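Local coordinates for glycoside hydrolase family 16 protein (Akkermansia muciniphila, PDB 6T2N) that probably hydrolyses internal beta-galactosidic linkages in the O-glycans of mucin, as an endo-acting O-glycanase of a human gut bacterium, at residues Leu271-Gly276 against Val292-Asp297; Ala152-Thr157 against Asp181-Ile186; Lys91-Glu96 against Gly133-Ile138; Val76-Asn79 against Thr85-Gly88. All coordinates share one frame; numbering follows the deposited sequence.

Contact 1. Residues Leu271-Gly276 against Val292-Asp297. With CA (calcium ion), chain C.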
loop_
_atom_site.group_PDB
_atom_site.type_symbol
_atom_site.label_atom_id
_atom_site.label_comp_id
_atom_site.label_asym_id
_atom_site.label_seq_id
_atom_site.Cartn_x
_atom_site.Cartn_y
_atom_site.Cartn_z
ATOM N N LEU A 271 -4.517 -0.422 0.681
ATOM C CA LEU A 271 -4.675 -1.900 0.677
ATOM C C LEU A 271 -5.417 -2.271 -0.607
ATOM O O LEU A 271 -6.494 -1.736 -0.827
ATOM C CB LEU A 271 -5.446 -2.287 1.934
ATOM C CG LEU A 271 -4.920 -1.688 3.239
ATOM C CD1 LEU A 271 -5.777 -2.114 4.402
ATOM C CD2 LEU A 271 -3.513 -2.133 3.506
ATOM N N ASN A 272 -4.841 -3.094 -1.466
ATOM C CA ASN A 272 -5.435 -3.347 -2.798
ATOM C C ASN A 272 -4.940 -4.703 -3.346
ATOM O O ASN A 272 -3.869 -5.204 -2.887
ATOM C CB ASN A 272 -5.168 -2.171 -3.736
ATOM C CG ASN A 272 -3.753 -2.227 -4.259
ATOM O OD1 ASN A 272 -2.831 -1.854 -3.566
ATOM N ND2 ASN A 272 -3.535 -2.848 -5.400
ATOM N N SER A 273 -5.742 -5.322 -4.227
ATOM C CA SER A 273 -5.317 -6.385 -5.161
ATOM C C SER A 273 -5.479 -5.843 -6.575
ATOM O O SER A 273 -6.624 -5.584 -7.007
ATOM C CB SER A 273 -6.085 -7.630 -4.979
ATOM O OG SER A 273 -5.795 -8.220 -3.731
ATOM N N ALA A 274 -4.366 -5.661 -7.267
ATOM C CA ALA A 274 -4.380 -5.436 -8.717
ATOM C C ALA A 274 -4.340 -6.787 -9.427
ATOM O O ALA A 274 -4.246 -7.803 -8.738
ATOM C CB ALA A 274 -3.231 -4.577 -9.134
ATOM N N VAL A 275 -4.481 -6.753 -10.751
ATOM C CA VAL A 275 -4.433 -7.922 -11.658
ATOM C C VAL A 275 -3.499 -7.490 -12.785
ATOM O O VAL A 275 -3.574 -6.304 -13.201
ATOM C CB VAL A 275 -5.845 -8.327 -12.136
ATOM C CG1 VAL A 275 -5.822 -9.580 -12.969
ATOM C CG2 VAL A 275 -6.780 -8.542 -10.979
ATOM N N GLY A 276 -2.604 -8.376 -13.203
ATOM C CA GLY A 276 -1.639 -8.070 -14.269
ATOM C C GLY A 276 -0.778 -6.896 -13.859
ATOM O O GLY A 276 -0.474 -6.769 -12.688
ATOM N N VAL A 292 -10.843 -14.745 -6.097
ATOM C CA VAL A 292 -9.703 -14.884 -5.172
ATOM C C VAL A 292 -9.906 -13.752 -4.172
ATOM O O VAL A 292 -10.601 -12.746 -4.579
ATOM C CB VAL A 292 -8.462 -14.892 -6.074
ATOM C CG1 VAL A 292 -7.383 -13.922 -5.671
ATOM C CG2 VAL A 292 -7.944 -16.298 -6.213
ATOM N N LYS A 293 -9.445 -13.964 -2.927
ATOM C CA LYS A 293 -9.569 -12.997 -1.791
ATOM C C LYS A 293 -8.211 -12.546 -1.186
ATOM O O LYS A 293 -7.292 -13.342 -1.034
ATOM C CB LYS A 293 -10.418 -13.661 -0.709
ATOM C CG LYS A 293 -11.855 -13.946 -1.079
ATOM C CD LYS A 293 -12.672 -14.533 0.071
ATOM C CE LYS A 293 -13.944 -15.213 -0.411
ATOM N NZ LYS A 293 -14.788 -15.692 0.714
ATOM N N PHE A 294 -8.139 -11.306 -0.747
ATOM C CA PHE A 294 -7.002 -10.763 0.040
ATOM C C PHE A 294 -7.633 -10.387 1.376
ATOM O O PHE A 294 -8.630 -9.576 1.332
ATOM C CB PHE A 294 -6.337 -9.572 -0.679
ATOM C CG PHE A 294 -5.130 -8.905 -0.068
ATOM C CD1 PHE A 294 -4.240 -9.577 0.744
ATOM C CD2 PHE A 294 -4.797 -7.616 -0.439
ATOM C CE1 PHE A 294 -3.080 -8.971 1.218
ATOM C CE2 PHE A 294 -3.643 -7.008 0.033
ATOM C CZ PHE A 294 -2.809 -7.681 0.894
ATOM N N LEU A 295 -7.153 -11.009 2.464
ATOM C CA LEU A 295 -7.726 -10.830 3.811
ATOM C C LEU A 295 -6.769 -9.987 4.638
ATOM O O LEU A 295 -5.580 -10.398 4.774
ATOM C CB LEU A 295 -7.923 -12.212 4.429
ATOM C CG LEU A 295 -8.797 -13.140 3.593
ATOM C CD1 LEU A 295 -8.990 -14.466 4.281
ATOM C CD2 LEU A 295 -10.141 -12.488 3.295
ATOM N N ILE A 296 -7.246 -8.868 5.181
ATOM C CA ILE A 296 -6.448 -8.084 6.173
ATOM C C ILE A 296 -7.077 -8.329 7.541
ATOM O O ILE A 296 -8.215 -7.840 7.774
ATOM C CB ILE A 296 -6.412 -6.581 5.834
ATOM C CG1 ILE A 296 -5.660 -6.309 4.541
ATOM C CG2 ILE A 296 -5.832 -5.802 6.977
ATOM C CD1 ILE A 296 -6.555 -6.223 3.356
ATOM N N ASP A 297 -6.389 -9.048 8.417
ATOM C CA ASP A 297 -6.926 -9.225 9.789
ATOM C C ASP A 297 -6.929 -7.858 10.501
ATOM O O ASP A 297 -7.935 -7.503 11.085
ATOM C CB ASP A 297 -6.231 -10.369 10.525
ATOM C CG ASP A 297 -6.950 -10.784 11.793
ATOM O OD1 ASP A 297 -8.204 -10.913 11.790
ATOM O OD2 ASP A 297 -6.254 -10.998 12.770
HETATM CA CA CA C . -9.530 -8.727 12.764
#
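The core of the GH16 beta-jelly-roll sandwich is filled here by F294 and I296 of one sheet meeting L271, N272 and S273 of the facing one. The segments of strands 267-275 and 292-302 run nearly antiparallel, at 161°, with their axes 8.2 Å apart, too far for backbone pairing, so side chains span the gap. F294 carries much of the contact: with CG anti to its backbone N (chi1 -178°), the ring is thrown across to the opposing main chain. There CE2 of F294 stands 3.4 Å from the carbonyl oxygen O of N272. Nearer the root of the side chain, the hydroxyl OG of S273 sits 3.4 Å from CB of F294 and also touches CD2; both oxygens approach the ring obliquely. With an alanine in place of F294, the stretch N272-S273 would probably lose its apolar cover and a gap would open towards V154 and P162, which pack on the same ring. Two residues along, L271 and I296 meet aliphatic to aliphatic, CD1 of L271 lying 4.2 Å from CG1 of I296. D297, at the end of the segment, binds the calcium ion through its backbone O at 2.6 Å. The carboxylate oxygen OD1 of D297 adds a second bond of 2.7 Å, and the carbonyl oxygens of E59 and G98 complete the modelled site. No hydrogen bond joins the two segments; between them the sheets meet through apolar packing, and the charged groups take no part, D297 serving the calcium and K293 pairing with E96.

Contact 2. Residues Ala152-Thr157 against Asp181-Ile186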
loop_
_atom_site.group_PDB
_atom_site.type_symbol
_atom_site.label_atom_id
_atom_site.label_comp_id
_atom_site.label_asym_id
_atom_site.label_seq_id
_atom_site.Cartn_x
_atom_site.Cartn_y
_atom_site.Cartn_z
ATOM N N ALA A 152 -2.125 -9.909 7.332
ATOM C CA ALA A 152 -2.815 -10.245 6.062
ATOM C C ALA A 152 -2.412 -11.617 5.494
ATOM O O ALA A 152 -1.195 -11.972 5.429
ATOM C CB ALA A 152 -2.565 -9.142 5.057
ATOM N N LYS A 153 -3.422 -12.340 5.013
ATOM C CA LYS A 153 -3.255 -13.547 4.173
ATOM C C LYS A 153 -3.409 -13.140 2.711
ATOM O O LYS A 153 -4.288 -12.333 2.422
ATOM C CB LYS A 153 -4.311 -14.597 4.497
ATOM C CG LYS A 153 -3.830 -16.002 4.181
ATOM C CD LYS A 153 -4.735 -17.134 4.637
ATOM C CE LYS A 153 -5.339 -17.806 3.424
ATOM N NZ LYS A 153 -6.186 -18.954 3.802
ATOM N N VAL A 154 -2.561 -13.641 1.822
ATOM C CA VAL A 154 -2.553 -13.171 0.408
ATOM C C VAL A 154 -3.114 -14.280 -0.458
ATOM O O VAL A 154 -2.952 -15.477 -0.168
ATOM C CB VAL A 154 -1.182 -12.711 -0.141
ATOM C CG1 VAL A 154 -0.710 -11.422 0.521
ATOM C CG2 VAL A 154 -0.085 -13.778 -0.114
ATOM N N PRO A 155 -3.793 -13.873 -1.556
ATOM C CA PRO A 155 -4.382 -14.825 -2.493
ATOM C C PRO A 155 -3.210 -15.493 -3.197
ATOM O O PRO A 155 -2.154 -15.006 -3.059
ATOM C CB PRO A 155 -5.188 -13.926 -3.426
ATOM C CG PRO A 155 -4.419 -12.609 -3.393
ATOM C CD PRO A 155 -4.033 -12.466 -1.941
ATOM N N LYS A 156 -3.444 -16.565 -3.935
ATOM C CA LYS A 156 -2.407 -17.164 -4.817
ATOM C C LYS A 156 -3.120 -17.732 -6.049
ATOM O O LYS A 156 -3.853 -18.747 -5.896
ATOM C CB LYS A 156 -1.592 -18.230 -4.075
ATOM C CG LYS A 156 -0.746 -19.121 -4.965
ATOM C CD LYS A 156 0.035 -20.171 -4.239
ATOM C CE LYS A 156 1.245 -20.594 -5.037
ATOM N NZ LYS A 156 1.661 -21.977 -4.718
ATOM N N THR A 157 -2.889 -17.076 -7.191
ATOM C CA THR A 157 -3.347 -17.430 -8.557
ATOM C C THR A 157 -2.538 -16.587 -9.559
ATOM O O THR A 157 -1.878 -15.593 -9.150
ATOM C CB THR A 157 -4.868 -17.243 -8.642
ATOM O OG1 THR A 157 -5.440 -18.077 -9.656
ATOM C CG2 THR A 157 -5.262 -15.807 -8.897
ATOM N N ASP A 181 6.386 0.584 0.040
ATOM C CA ASP A 181 5.752 -0.695 -0.317
ATOM C C ASP A 181 6.052 -1.726 0.776
ATOM O O ASP A 181 7.130 -2.390 0.670
ATOM C CB ASP A 181 6.349 -1.141 -1.657
ATOM C CG ASP A 181 6.169 -0.103 -2.783
ATOM O OD1 ASP A 181 5.394 0.853 -2.551
ATOM O OD2 ASP A 181 6.713 -0.338 -3.894
ATOM N N MET A 182 5.187 -1.861 1.795
ATOM C CA MET A 182 5.449 -2.851 2.886
ATOM C C MET A 182 5.355 -4.266 2.270
ATOM O O MET A 182 6.277 -5.116 2.534
ATOM C CB MET A 182 4.531 -2.676 4.107
ATOM C CG MET A 182 4.419 -1.239 4.589
ATOM S SD MET A 182 3.282 -0.932 6.011
ATOM C CE MET A 182 3.478 -2.439 6.983
ATOM N N LEU A 183 4.351 -4.490 1.406
ATOM C CA LEU A 183 4.188 -5.777 0.679
ATOM C C LEU A 183 3.832 -5.553 -0.787
ATOM O O LEU A 183 2.867 -4.817 -1.061
ATOM C CB LEU A 183 3.090 -6.615 1.337
ATOM C CG LEU A 183 2.512 -7.734 0.465
ATOM C CD1 LEU A 183 3.544 -8.830 0.251
ATOM C CD2 LEU A 183 1.250 -8.297 1.088
ATOM N N GLU A 184 4.549 -6.264 -1.652
ATOM C CA GLU A 184 4.117 -6.587 -3.023
ATOM C C GLU A 184 4.532 -8.019 -3.322
ATOM O O GLU A 184 5.647 -8.413 -2.921
ATOM C CB GLU A 184 4.746 -5.604 -3.984
ATOM C CG GLU A 184 4.131 -4.233 -3.906
ATOM C CD GLU A 184 4.896 -3.263 -4.765
ATOM O OE1 GLU A 184 6.171 -3.138 -4.592
ATOM O OE2 GLU A 184 4.254 -2.708 -5.640
ATOM N N ASN A 185 3.642 -8.778 -3.958
ATOM C CA ASN A 185 3.829 -10.229 -4.225
ATOM C C ASN A 185 3.462 -10.408 -5.679
ATOM O O ASN A 185 2.525 -9.702 -6.041
ATOM C CB ASN A 185 2.923 -11.038 -3.295
ATOM C CG ASN A 185 2.971 -12.533 -3.513
ATOM O OD1 ASN A 185 4.006 -13.182 -3.329
ATOM N ND2 ASN A 185 1.834 -13.084 -3.907
ATOM N N ILE A 186 4.113 -11.262 -6.470
ATOM C CA ILE A 186 3.546 -11.508 -7.832
ATOM C C ILE A 186 3.496 -13.008 -8.155
ATOM O O ILE A 186 4.412 -13.733 -7.712
ATOM C CB ILE A 186 4.280 -10.668 -8.889
ATOM C CG1 ILE A 186 5.787 -10.942 -8.886
ATOM C CG2 ILE A 186 3.982 -9.167 -8.719
ATOM C CD1 ILE A 186 6.483 -10.488 -10.160
#
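N185 brings the flat group into this contact: its side-chain amide comes up beside CG2 of V154, a loose touch at the limit of packing distance, and no aromatic ring lies across the two segments. The amide is carried there by an extended first torsion, CG anti to the backbone N (chi1 177°). F294, on strand 292-302 next to 146-153, packs on both A152 and V154. The firmer meeting is aliphatic. CG1 of V154 lies 3.7 Å from CD2 of L183, the two side chains passing at a slant. L183 gets its methyl that far by stretching out: CG turns away from the backbone N (chi1 161°), and CD2 continues the line away from CA. Hydrogen bonds are absent between the segments, so V154, just past the end of strand 146-153, rests on 181-186 through side chains alone. Around them I164 and Y227 also press on L183. The main chain of 181-186 turns a corner at M182, where M182 and L183 both face I164 of the neighbouring strand, a classic beta bulge. Beyond the bulge L183 points into the core towards V154, while E184 points the other way and touches W161. Together with E179, the acids D181 and E184 follow the spacing of the E-x-D-x-x-E signature of bulge-containing GH16 enzymes, whose acids serve catalysis in relatives; V154 and L183 are thus consistent with core packing behind a GH16 active-site strand.

Contact 3. Residues Lys91-Glu96 against Gly133-Ile138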
loop_
_atom_site.group_PDB
_atom_site.type_symbol
_atom_site.label_atom_id
_atom_site.label_comp_id
_atom_site.label_asym_id
_atom_site.label_seq_id
_atom_site.Cartn_x
_atom_site.Cartn_y
_atom_site.Cartn_z
ATOM N N LYS A 91 -18.867 -6.924 -3.401
ATOM C CA LYS A 91 -18.503 -8.082 -4.320
ATOM C C LYS A 91 -17.001 -8.154 -4.230
ATOM O O LYS A 91 -16.517 -9.307 -4.036
ATOM C CB LYS A 91 -19.063 -7.983 -5.759
ATOM C CG LYS A 91 -18.648 -9.116 -6.711
ATOM C CD LYS A 91 -19.281 -9.114 -8.113
ATOM C CE LYS A 91 -19.049 -10.433 -8.832
ATOM N NZ LYS A 91 -19.050 -10.276 -10.306
ATOM N N ASN A 92 -16.408 -6.944 -4.289
ATOM C CA ASN A 92 -14.944 -6.622 -4.223
ATOM C C ASN A 92 -14.467 -6.200 -2.811
ATOM O O ASN A 92 -13.277 -6.409 -2.525
ATOM C CB ASN A 92 -14.616 -5.554 -5.264
ATOM C CG ASN A 92 -15.071 -5.940 -6.672
ATOM O OD1 ASN A 92 -15.823 -5.205 -7.309
ATOM N ND2 ASN A 92 -14.588 -7.070 -7.190
ATOM N N MET A 93 -15.342 -5.707 -1.912
ATOM C CA MET A 93 -14.988 -5.030 -0.628
ATOM C C MET A 93 -15.980 -5.333 0.493
ATOM O O MET A 93 -17.136 -4.870 0.408
ATOM C CB MET A 93 -15.060 -3.519 -0.840
ATOM C CG MET A 93 -13.811 -2.787 -0.439
ATOM S SD MET A 93 -13.774 -1.160 -1.226
ATOM C CE MET A 93 -14.932 -0.339 -0.132
ATOM N N ARG A 94 -15.570 -5.998 1.569
ATOM C CA ARG A 94 -16.518 -6.326 2.676
ATOM C C ARG A 94 -15.767 -6.973 3.841
ATOM O O ARG A 94 -14.637 -7.478 3.604
ATOM C CB ARG A 94 -17.551 -7.336 2.181
ATOM C CG ARG A 94 -16.832 -8.508 1.461
ATOM C CD ARG A 94 -17.972 -9.658 1.195
ATOM N NE ARG A 94 -17.464 -10.928 0.705
ATOM C CZ ARG A 94 -16.895 -11.151 -0.447
ATOM N NH1 ARG A 94 -16.968 -10.263 -1.354
ATOM N NH2 ARG A 94 -16.513 -12.348 -0.784
ATOM N N LEU A 95 -16.402 -6.999 5.029
ATOM C CA LEU A 95 -15.859 -7.654 6.242
ATOM C C LEU A 95 -16.482 -9.033 6.299
ATOM O O LEU A 95 -17.680 -9.084 6.246
ATOM C CB LEU A 95 -16.221 -6.838 7.478
ATOM C CG LEU A 95 -15.946 -5.343 7.362
ATOM C CD1 LEU A 95 -16.277 -4.615 8.661
ATOM C CD2 LEU A 95 -14.498 -5.112 6.937
ATOM N N GLU A 96 -15.659 -10.069 6.228
ATOM C CA GLU A 96 -15.986 -11.486 6.486
ATOM C C GLU A 96 -15.019 -11.920 7.586
ATOM O O GLU A 96 -13.879 -11.411 7.618
ATOM C CB GLU A 96 -15.841 -12.373 5.238
ATOM C CG GLU A 96 -17.100 -12.574 4.386
ATOM C CD GLU A 96 -16.914 -13.412 3.114
ATOM O OE1 GLU A 96 -15.835 -13.368 2.518
ATOM O OE2 GLU A 96 -17.870 -14.120 2.706
ATOM N N GLY A 133 -10.877 -4.849 -5.357
ATOM C CA GLY A 133 -10.997 -3.751 -4.358
ATOM C C GLY A 133 -9.675 -3.079 -3.976
ATOM O O GLY A 133 -8.633 -3.732 -3.938
ATOM N N SER A 134 -9.773 -1.807 -3.635
ATOM C CA SER A 134 -8.674 -0.951 -3.153
ATOM C C SER A 134 -9.307 0.036 -2.177
ATOM O O SER A 134 -10.356 0.671 -2.558
ATOM C CB SER A 134 -7.952 -0.238 -4.296
ATOM O OG SER A 134 -6.852 0.526 -3.816
ATOM N N VAL A 135 -8.732 0.127 -0.975
ATOM C CA VAL A 135 -9.087 1.156 0.042
ATOM C C VAL A 135 -7.890 2.077 0.241
ATOM O O VAL A 135 -6.745 1.594 0.197
ATOM C CB VAL A 135 -9.528 0.531 1.379
ATOM C CG1 VAL A 135 -10.913 -0.069 1.274
ATOM C CG2 VAL A 135 -8.529 -0.487 1.906
ATOM N N THR A 136 -8.163 3.336 0.540
ATOM C CA THR A 136 -7.119 4.370 0.683
ATOM C C THR A 136 -7.483 5.207 1.898
ATOM O O THR A 136 -8.706 5.481 2.098
ATOM C CB THR A 136 -7.039 5.190 -0.607
ATOM O OG1 THR A 136 -6.145 6.290 -0.412
ATOM C CG2 THR A 136 -8.410 5.679 -1.045
ATOM N N THR A 137 -6.478 5.618 2.658
ATOM C CA THR A 137 -6.696 6.537 3.794
ATOM C C THR A 137 -6.513 7.974 3.302
ATOM O O THR A 137 -6.589 8.869 4.133
ATOM C CB THR A 137 -5.833 6.119 4.989
ATOM O OG1 THR A 137 -4.470 6.521 4.802
ATOM C CG2 THR A 137 -5.928 4.627 5.246
ATOM N N ILE A 138 -6.330 8.183 1.995
ATOM C CA ILE A 138 -5.834 9.492 1.458
ATOM C C ILE A 138 -6.579 10.578 2.213
ATOM O O ILE A 138 -5.901 11.500 2.697
ATOM C CB ILE A 138 -5.959 9.636 -0.082
ATOM C CG1 ILE A 138 -5.128 10.821 -0.615
ATOM C CG2 ILE A 138 -7.403 9.715 -0.520
ATOM C CD1 ILE A 138 -5.191 11.049 -2.121
#
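M93 and V135 meet at a slant, the thioether of one lying against a methyl of the other: SD of M93 is 4.0 Å from CG1 of V135. The same sulfur, SD of M93, passes 4.1 Å from the carbonyl oxygen O of S134, and a bend at the last torsion (chi3 78°) turns the methyl CE off the line of the chain. Beside it N92 presses on bare backbone: CB of N92 lies 3.8 Å from N of G133. A CB on that glycine would point towards 91-96 and crowd O of N92. The amide end of N92 is used elsewhere, OD1 taking bonds from T87 and R89 and ND2 giving one to O of E103. This is interior packing of the jelly-roll sandwich: strand 93-96 belongs to one sheet, strand 127-136 to the other, with L102 and I65 also covering M93. R94 takes no part across the contact and folds back on its own segment. NH1 of R94 donates to O of K91 at 2.9 Å, coming from above the carbonyl plane although the oxygen lies in the guanidinium plane, and NE of R94 pairs with OE1 of E96 at 3.4 Å. Elsewhere NH1 also bonds to O of P90, and NH2 makes a salt bridge to E103.

Contact 4. Residues Val76-Asn79 against Thr85-Gly88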
loop_
_atom_site.group_PDB
_atom_site.type_symbol
_atom_site.label_atom_id
_atom_site.label_comp_id
_atom_site.label_asym_id
_atom_site.label_seq_id
_atom_site.Cartn_x
_atom_site.Cartn_y
_atom_site.Cartn_z
ATOM N N VAL A 76 -10.301 2.562 -13.098
ATOM C CA VAL A 76 -8.903 2.246 -13.468
ATOM C C VAL A 76 -8.024 3.379 -12.971
ATOM O O VAL A 76 -8.247 4.478 -13.386
ATOM C CB VAL A 76 -8.808 2.029 -14.979
ATOM C CG1 VAL A 76 -7.354 1.830 -15.387
ATOM C CG2 VAL A 76 -9.732 0.872 -15.432
ATOM N N ILE A 77 -7.080 3.090 -12.092
ATOM C CA ILE A 77 -6.208 4.120 -11.477
ATOM C C ILE A 77 -4.782 4.080 -12.045
ATOM O O ILE A 77 -4.337 5.138 -12.444
ATOM C CB ILE A 77 -6.208 3.934 -9.959
ATOM C CG1 ILE A 77 -7.625 3.978 -9.407
ATOM C CG2 ILE A 77 -5.332 4.996 -9.303
ATOM C CD1 ILE A 77 -8.406 5.142 -9.932
ATOM N N ARG A 78 -4.108 2.928 -12.018
ATOM C CA ARG A 78 -2.651 2.765 -12.252
ATOM C C ARG A 78 -2.282 1.645 -13.220
ATOM O O ARG A 78 -2.855 0.581 -13.156
ATOM C CB ARG A 78 -1.947 2.197 -11.026
ATOM C CG ARG A 78 -2.117 3.072 -9.819
ATOM C CD ARG A 78 -1.653 2.396 -8.554
ATOM N NE ARG A 78 -2.135 3.445 -7.684
ATOM C CZ ARG A 78 -3.316 3.432 -7.104
ATOM N NH1 ARG A 78 -4.059 2.353 -7.187
ATOM N NH2 ARG A 78 -3.735 4.468 -6.415
ATOM N N ASN A 79 -1.141 1.795 -13.873
ATOM C CA ASN A 79 -0.402 0.646 -14.461
ATOM C C ASN A 79 -1.111 0.239 -15.762
ATOM O O ASN A 79 -2.097 -0.548 -15.753
ATOM C CB ASN A 79 -0.210 -0.484 -13.448
ATOM C CG ASN A 79 0.912 -1.427 -13.831
ATOM O OD1 ASN A 79 1.095 -1.796 -14.992
ATOM N ND2 ASN A 79 1.665 -1.846 -12.842
ATOM N N THR A 85 -10.522 -3.173 -12.985
ATOM C CA THR A 85 -11.179 -1.901 -12.536
ATOM C C THR A 85 -11.643 -2.082 -11.085
ATOM O O THR A 85 -11.918 -3.214 -10.687
ATOM C CB THR A 85 -12.308 -1.476 -13.476
ATOM O OG1 THR A 85 -12.664 -0.146 -13.132
ATOM C CG2 THR A 85 -13.529 -2.337 -13.357
ATOM N N TYR A 86 -11.668 -1.001 -10.314
ATOM C CA TYR A 86 -11.782 -1.021 -8.831
ATOM C C TYR A 86 -13.195 -0.596 -8.404
ATOM O O TYR A 86 -13.660 0.452 -8.896
ATOM C CB TYR A 86 -10.730 -0.068 -8.229
ATOM C CG TYR A 86 -9.331 -0.614 -8.065
ATOM C CD1 TYR A 86 -9.100 -1.912 -7.653
ATOM C CD2 TYR A 86 -8.241 0.214 -8.199
ATOM C CE1 TYR A 86 -7.825 -2.398 -7.474
ATOM C CE2 TYR A 86 -6.957 -0.247 -8.034
ATOM C CZ TYR A 86 -6.743 -1.563 -7.678
ATOM O OH TYR A 86 -5.462 -2.030 -7.520
ATOM N N THR A 87 -13.868 -1.305 -7.486
ATOM C CA THR A 87 -15.271 -0.913 -7.123
ATOM C C THR A 87 -15.537 -0.996 -5.625
ATOM O O THR A 87 -14.910 -1.807 -4.971
ATOM C CB THR A 87 -16.365 -1.744 -7.804
ATOM O OG1 THR A 87 -16.589 -2.852 -6.924
ATOM C CG2 THR A 87 -16.036 -2.157 -9.228
ATOM N N GLY A 88 -16.501 -0.206 -5.155
ATOM C CA GLY A 88 -16.780 -0.053 -3.716
ATOM C C GLY A 88 -17.829 -1.045 -3.271
ATOM O O GLY A 88 -18.141 -1.029 -2.066
#
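V76 and T85 form the buried end of this contact, their side chains crossing at about a right angle. CG2 of V76 lies 3.9 Å from OG1 of T85, with CB of T85 close behind. Although the backbone N of V76 also sits near that hydroxyl, its hydrogen bond goes to OD1 of N111. M128 packs on both residues, and W121 and I122 of helix 120-123 close over V76. Next along, I77 puts CG1 at the edge of the Y86 ring, 4.0 Å from CD2 of Y86 and near the ring plane. The chain here is the loop between strands 71-72 and 85-86 of the mixed sheet; it doubles back so that Y86 pairs through its backbone with G75, while strand 85-86 runs parallel to 127-136. The partly exposed side belongs to I77 and R78, which give up less surface to the contact than V76 and Y86 do. R78 stretches from CG to NE and brings NH1 to 4.0 Å from CE2 of Y86, again edge against edge, with the two planes 47° apart; the geometry is not a cation-pi stack. CG2 of I77 lies over one face of the guanidinium, and a salt bridge from NH2 to E73 holds the group. At the far end of the ring, the hydroxyl of Y86 makes a weak hydrogen bond with ND2 of N272.

In the fold
Contact 1 joins the others through both of its strands. Towards contact 2 the backbones pair, O of L295 lying 2.9 Å from N of K153; towards contact 3, O of L271 is as far from N of V135, and the K293-E96 salt bridge ties the two contacts a second time. Y86 of contact 4 touches strand 267-275 of contact 1 and also packs on S134 of contact 3, the centres of contacts 3 and 4 being about 12 Å apart. Contacts 2 and 4 do not touch, their centres about 17 Å from each other. The calcium ion sits at the contact 1 end, about 14 Å from the V135 side chain, whereas the presumed catalytic strand belongs to contact 2.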